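Local coordinates for protein L-ornithine N(5)-monooxygenase (Pseudomonas aeruginosa, PDB 3S5W) that hydroxylates the side-chain N5 of L-ornithine with FAD, NADPH and molecular oxygen, the first step toward hydroxamate siderophores such as pyoverdin, at residues 112-115 and 116-120; 242-245 and 246-250; 290-293 and 294-298. One frame throughout, in Å; residues are numbered along the deposited sequence.

Interaction 1. Residues 112-115 and 116-120; sequences RLVD and FINLG
F116 and R112 meet through the i to i+4 backbone bond at the start of the short helix 113-119, for which R112 occupies the N-cap position. The F116 amide N donates to the carbonyl O of R112 at 3.0 Å, with an N-H...O angle of 161°. The R112 guanidinium is engaged outside this stretch: its NH2 forms a salt bridge with E128 OE2 and a hydrogen bond to Y106 OH. F116 CB is 3.5 Å from R112 O, while CG stands anti to the backbone N (chi1 179°) and carries the ring away from R112-D115. The buried ring meets F87 edge-to-face and touches L107 of helix 103-109. Next, I117 N bonds to L113 O at 2.9 Å, and the two side chains add an apolar contact one helical turn apart. Their branches pass each other at an angle, with L113 CD1 4.0 Å from I117 CD1. L113 also reaches V104 and L107, tying this side of the helix to helix 103-109. At N118 the backbone N donates to V114 O at 3.0 Å; the side-chain amide lies beside the same carbonyl, with N118 ND2 4.2 Å from D115 OD1 and the amide and carboxylate planes 46° apart. That separation is too long for a direct hydrogen bond. L119 N makes a weak bond to D115 O, at 3.4 Å. G120, with positive phi, then leaves the helical conformation, its N bonded weakly to I117 O at 3.1 Å.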
# COMPACT_ATOMS: atom_id res chain seq x y z
N ARG A 112 9.76 21.20 15.40
CA ARG A 112 10.49 21.01 14.15
C ARG A 112 9.87 21.77 12.98
O ARG A 112 10.34 21.63 11.86
CB ARG A 112 10.53 19.50 13.83
CG ARG A 112 11.71 19.08 13.09
CD ARG A 112 11.95 17.58 13.18
NE ARG A 112 10.94 16.78 12.47
CZ ARG A 112 10.32 15.74 13.02
NH1 ARG A 112 10.60 15.41 14.28
NH2 ARG A 112 9.45 15.02 12.30
N LEU A 113 8.84 22.58 13.23
CA LEU A 113 8.10 23.18 12.13
C LEU A 113 9.02 24.19 11.39
O LEU A 113 9.08 24.20 10.17
CB LEU A 113 6.80 23.84 12.63
CG LEU A 113 5.96 24.61 11.58
CD1 LEU A 113 5.67 23.81 10.28
CD2 LEU A 113 4.64 25.13 12.17
N VAL A 114 9.78 25.00 12.14
CA VAL A 114 10.62 26.01 11.47
C VAL A 114 11.73 25.34 10.65
O VAL A 114 11.99 25.71 9.50
CB VAL A 114 11.21 27.08 12.45
CG1 VAL A 114 11.86 28.20 11.62
CG2 VAL A 114 10.11 27.68 13.27
N ASP A 115 12.36 24.32 11.23
CA ASP A 115 13.35 23.52 10.50
C ASP A 115 12.78 22.94 9.20
O ASP A 115 13.41 23.05 8.15
CB ASP A 115 13.93 22.41 11.40
CG ASP A 115 14.80 22.98 12.53
OD1 ASP A 115 15.20 24.16 12.45
OD2 ASP A 115 15.13 22.24 13.46
N PHE A 116 11.57 22.37 9.27
CA PHE A 116 10.93 21.79 8.08
C PHE A 116 10.69 22.87 7.04
O PHE A 116 10.87 22.67 5.85
CB PHE A 116 9.58 21.11 8.45
CG PHE A 116 8.86 20.52 7.27
CD1 PHE A 116 7.90 21.24 6.59
CD2 PHE A 116 9.20 19.25 6.83
CE1 PHE A 116 7.26 20.68 5.47
CE2 PHE A 116 8.57 18.68 5.73
CZ PHE A 116 7.62 19.40 5.04
N ILE A 117 10.26 24.03 7.48
CA ILE A 117 10.04 25.13 6.56
C ILE A 117 11.32 25.50 5.79
O ILE A 117 11.25 25.71 4.57
CB ILE A 117 9.44 26.39 7.28
CG1 ILE A 117 7.98 26.12 7.65
CG2 ILE A 117 9.50 27.62 6.35
CD1 ILE A 117 7.47 27.07 8.76
N ASN A 118 12.45 25.58 6.49
CA ASN A 118 13.76 25.88 5.88
C ASN A 118 14.14 24.90 4.74
O ASN A 118 14.80 25.30 3.80
CB ASN A 118 14.91 25.92 6.92
CG ASN A 118 14.71 26.98 8.00
OD1 ASN A 118 14.05 27.98 7.77
ND2 ASN A 118 15.27 26.75 9.19
N LEU A 119 13.70 23.65 4.85
CA LEU A 119 13.84 22.63 3.79
C LEU A 119 13.17 22.96 2.46
O LEU A 119 13.69 22.61 1.40
CB LEU A 119 13.29 21.28 4.26
CG LEU A 119 14.13 20.34 5.09
CD1 LEU A 119 13.21 19.14 5.51
CD2 LEU A 119 15.35 19.88 4.29
N GLY A 120 11.98 23.56 2.52
CA GLY A 120 11.29 24.00 1.33
C GLY A 120 10.89 22.83 0.43
O GLY A 120 10.93 22.95 -0.79

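Interaction 2. Residues 242-245 and 246-250; sequences AFID and LNDSY
D245 and S249 meet near the C-terminal end of helix 237-249, the helix of a Rossmann-type beta-alpha-beta unit, where S249 N donates to D245 O at 2.8 Å. The D245 carboxylate meets the edge of the Y250 ring, OD2 lying 3.7 Å from Y250 CE1, with the two planes 67° apart. CG anti to the backbone N (chi1 -161°) sends this carboxylate out from the helix, on the side where the ring edge lies. A water donates to D245 OD2 at 2.7 Å and has a weak link to Y250 OH. I244 and D248 run side by side, I244 CG2 resting 3.5 Å from D248 OD2, while N247 ND2 donates to D248 OD1 at 3.0 Å.

In the next shell, Y213 OH bonds to D245 OD2 and R315 of helix 310-326 forms a salt bridge with D248 OD2. L246 packs on helix 213-217 and strand 228-233. Near the start of the helix S238 binds NADP(+), its side chain about 6 Å from that of A242. The water and Y213 OH would help to offset the burial of the D245 carboxylate and probably favour its ionised form; R315 would do the same for D248.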
# COMPACT_ATOMS: atom_id res chain seq x y z
N ALA A 242 14.97 0.45 -4.97
CA ALA A 242 15.85 -0.69 -4.70
C ALA A 242 17.19 -0.54 -5.42
O ALA A 242 18.27 -0.72 -4.83
CB ALA A 242 15.17 -2.01 -5.13
N PHE A 243 17.13 -0.21 -6.71
CA PHE A 243 18.37 -0.01 -7.43
C PHE A 243 19.28 1.06 -6.82
O PHE A 243 20.48 0.88 -6.72
CB PHE A 243 18.11 0.38 -8.90
CG PHE A 243 19.37 0.59 -9.68
CD1 PHE A 243 20.10 -0.51 -10.17
CD2 PHE A 243 19.83 1.89 -9.95
CE1 PHE A 243 21.28 -0.31 -10.90
CE2 PHE A 243 21.01 2.11 -10.68
CZ PHE A 243 21.74 0.99 -11.17
N ILE A 244 18.71 2.21 -6.48
CA ILE A 244 19.52 3.32 -6.00
C ILE A 244 20.10 2.96 -4.61
O ILE A 244 21.28 3.27 -4.29
CB ILE A 244 18.66 4.62 -5.99
CG1 ILE A 244 18.62 5.23 -7.40
CG2 ILE A 244 19.16 5.64 -4.94
CD1 ILE A 244 20.03 5.61 -8.02
N ASP A 245 19.29 2.30 -3.78
CA ASP A 245 19.83 1.84 -2.51
C ASP A 245 21.02 0.87 -2.66
O ASP A 245 22.04 1.02 -1.98
CB ASP A 245 18.76 1.20 -1.64
CG ASP A 245 19.20 1.14 -0.19
OD1 ASP A 245 19.44 2.22 0.39
OD2 ASP A 245 19.28 0.04 0.36
N LEU A 246 20.89 -0.14 -3.54
CA LEU A 246 22.03 -1.02 -3.81
C LEU A 246 23.23 -0.22 -4.30
O LEU A 246 24.37 -0.41 -3.80
CB LEU A 246 21.68 -2.15 -4.80
CG LEU A 246 20.62 -3.12 -4.23
CD1 LEU A 246 20.18 -4.09 -5.31
CD2 LEU A 246 21.18 -3.88 -3.04
N ASN A 247 23.00 0.67 -5.26
CA ASN A 247 24.10 1.46 -5.82
C ASN A 247 24.84 2.27 -4.75
O ASN A 247 26.10 2.30 -4.70
CB ASN A 247 23.58 2.44 -6.87
CG ASN A 247 24.70 3.29 -7.49
OD1 ASN A 247 25.52 2.78 -8.24
ND2 ASN A 247 24.73 4.59 -7.16
N ASP A 248 24.04 2.93 -3.90
CA ASP A 248 24.56 3.88 -2.92
C ASP A 248 25.15 3.21 -1.68
O ASP A 248 26.12 3.71 -1.13
CB ASP A 248 23.49 4.91 -2.49
CG ASP A 248 23.11 5.90 -3.60
OD1 ASP A 248 23.74 5.89 -4.67
OD2 ASP A 248 22.15 6.68 -3.38
N SER A 249 24.58 2.08 -1.25
CA SER A 249 24.87 1.54 0.10
C SER A 249 25.55 0.19 0.13
O SER A 249 26.03 -0.23 1.19
CB SER A 249 23.58 1.43 0.89
OG SER A 249 23.24 2.70 1.34
N TYR A 250 25.57 -0.48 -1.02
CA TYR A 250 26.15 -1.81 -1.13
C TYR A 250 27.18 -1.83 -2.23
O TYR A 250 26.92 -2.38 -3.30
CB TYR A 250 25.06 -2.85 -1.36
CG TYR A 250 24.11 -2.94 -0.20
CD1 TYR A 250 23.05 -2.03 -0.07
CD2 TYR A 250 24.29 -3.91 0.79
CE1 TYR A 250 22.21 -2.09 1.02
CE2 TYR A 250 23.45 -3.97 1.88
CZ TYR A 250 22.41 -3.06 1.98
OH TYR A 250 21.56 -3.13 3.05
O HOH W 1 19.74 -0.22 2.96

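Interaction 3. Residues 290-293 and 294-298; sequences HAER and ERLLR
Two side-chain pairs, H290 with E294 and E292 with R295, link residues one turn apart in overlapping spans of the surface helix 290-299, at spacings of i to i+4 and i to i+3. H290 ND1 donates to E294 OE2 at 2.6 Å, but the bond is bent, with an N-H...O angle of 137°. The ring reaches the oxygen from above the carboxylate plane, and the oxygen is itself tilted from the ring plane; the two planes are steeply inclined, 74° apart, instead of lying flat together.

E292 and R295 are held differently. The arginine offers its NE-NH2 side, with R295 NE 2.9 Å from E292 OE1 and R295 NH2 3.0 Å from E292 OE2, each oxygen being approached on its syn side but well out of the carboxylate plane. This bidentate salt bridge would restrict the rotation of both groups, although they are not coplanar. E292 bends at chi2 (65°) and R295 at chi3, bringing the charged ends alongside each other. The remaining R295 nitrogen, NH1, forms a salt bridge with E299, so the guanidinium has two acidic partners.

The backbone amides of E294, R295, L296 and L297 each bond four residues back. R293 lies extended toward the preceding helix 279-287, where NE and NH2 bond to the carbonyls of I285 and Y286; NH1 pairs with E395. Contacts of R293 with S421 and of L297 with Q419 join helix 290-299 to helix 419-422.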
# COMPACT_ATOMS: atom_id res chain seq x y z
N HIS A 290 -19.32 1.26 -16.76
CA HIS A 290 -18.12 0.45 -16.60
C HIS A 290 -17.07 0.61 -17.72
O HIS A 290 -15.87 0.66 -17.41
CB HIS A 290 -18.49 -1.01 -16.24
CG HIS A 290 -18.20 -2.01 -17.32
ND1 HIS A 290 -17.05 -2.77 -17.33
CD2 HIS A 290 -18.93 -2.41 -18.39
CE1 HIS A 290 -17.07 -3.58 -18.37
NE2 HIS A 290 -18.20 -3.38 -19.04
N ALA A 291 -17.49 0.72 -18.99
CA ALA A 291 -16.53 0.89 -20.09
C ALA A 291 -15.76 2.22 -19.97
O ALA A 291 -14.54 2.28 -20.23
CB ALA A 291 -17.24 0.79 -21.48
N GLU A 292 -16.47 3.26 -19.54
CA GLU A 292 -15.90 4.59 -19.39
C GLU A 292 -14.99 4.70 -18.15
O GLU A 292 -13.95 5.36 -18.19
CB GLU A 292 -16.99 5.64 -19.35
CG GLU A 292 -16.51 7.08 -19.06
CD GLU A 292 -15.62 7.67 -20.15
OE1 GLU A 292 -15.33 7.01 -21.18
OE2 GLU A 292 -15.18 8.82 -19.96
N ARG A 293 -15.39 4.06 -17.06
CA ARG A 293 -14.50 3.92 -15.88
C ARG A 293 -13.17 3.28 -16.26
O ARG A 293 -12.10 3.77 -15.87
CB ARG A 293 -15.14 3.07 -14.76
CG ARG A 293 -16.35 3.66 -14.04
CD ARG A 293 -16.84 2.62 -13.04
NE ARG A 293 -17.94 3.06 -12.19
CZ ARG A 293 -18.55 2.27 -11.31
NH1 ARG A 293 -18.18 1.00 -11.19
NH2 ARG A 293 -19.54 2.73 -10.57
N GLU A 294 -13.22 2.17 -17.02
CA GLU A 294 -12.01 1.48 -17.43
C GLU A 294 -11.13 2.29 -18.38
O GLU A 294 -9.90 2.20 -18.33
CB GLU A 294 -12.34 0.09 -18.01
CG GLU A 294 -12.88 -0.84 -16.91
CD GLU A 294 -13.74 -1.98 -17.44
OE1 GLU A 294 -13.59 -2.30 -18.64
OE2 GLU A 294 -14.55 -2.56 -16.66
N ARG A 295 -11.77 3.08 -19.25
CA ARG A 295 -11.07 4.00 -20.16
C ARG A 295 -10.30 5.10 -19.37
O ARG A 295 -9.11 5.34 -19.64
CB ARG A 295 -12.06 4.66 -21.15
CG ARG A 295 -11.36 5.33 -22.36
CD ARG A 295 -12.18 6.41 -23.08
NE ARG A 295 -12.64 7.51 -22.22
CZ ARG A 295 -11.89 8.51 -21.72
NH1 ARG A 295 -10.58 8.57 -21.93
NH2 ARG A 295 -12.47 9.44 -20.98
N LEU A 296 -10.99 5.75 -18.43
CA LEU A 296 -10.35 6.75 -17.53
C LEU A 296 -9.15 6.16 -16.80
O LEU A 296 -8.08 6.77 -16.76
CB LEU A 296 -11.36 7.33 -16.54
CG LEU A 296 -12.44 8.28 -17.10
CD1 LEU A 296 -13.64 8.34 -16.14
CD2 LEU A 296 -11.87 9.70 -17.41
N LEU A 297 -9.31 4.94 -16.28
CA LEU A 297 -8.20 4.31 -15.53
C LEU A 297 -7.01 3.99 -16.41
O LEU A 297 -5.86 4.15 -15.97
CB LEU A 297 -8.68 3.09 -14.73
CG LEU A 297 -9.64 3.45 -13.59
CD1 LEU A 297 -10.45 2.22 -13.11
CD2 LEU A 297 -8.90 4.09 -12.40
N ARG A 298 -7.27 3.53 -17.64
CA ARG A 298 -6.22 3.31 -18.63
C ARG A 298 -5.53 4.65 -19.00
O ARG A 298 -4.29 4.72 -19.03
CB ARG A 298 -6.84 2.69 -19.89
CG ARG A 298 -5.92 1.85 -20.77
CD ARG A 298 -6.72 0.66 -21.42
NE ARG A 298 -7.95 1.12 -22.08
CZ ARG A 298 -9.19 0.70 -21.81
NH1 ARG A 298 -9.42 -0.25 -20.89
NH2 ARG A 298 -10.21 1.22 -22.46

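Overall arrangement
The three contacts come one after another along the chain, each confined to a single helix: interaction 1 in 113-119, interaction 2 in 237-249 and interaction 3 in 290-299. Their centres are 28 Å (1 and 2), 37 Å (2 and 3) and 41 Å (1 and 3) apart, and the nearest atoms of any two remain at least about 17 Å apart, so none touches another. Only interaction 2 belongs to a beta-alpha-beta unit, linking strands 228-233 and 253-258 of the five-stranded parallel sheet; the side chain of A242 lies about 9 Å from bound NADP. Interactions 1 and 3 are surface contacts, the side chain of F116 about 13 Å from FAD and that of L297 about 12 Å from hydroxyornithine. None forms the cofactor or product sites.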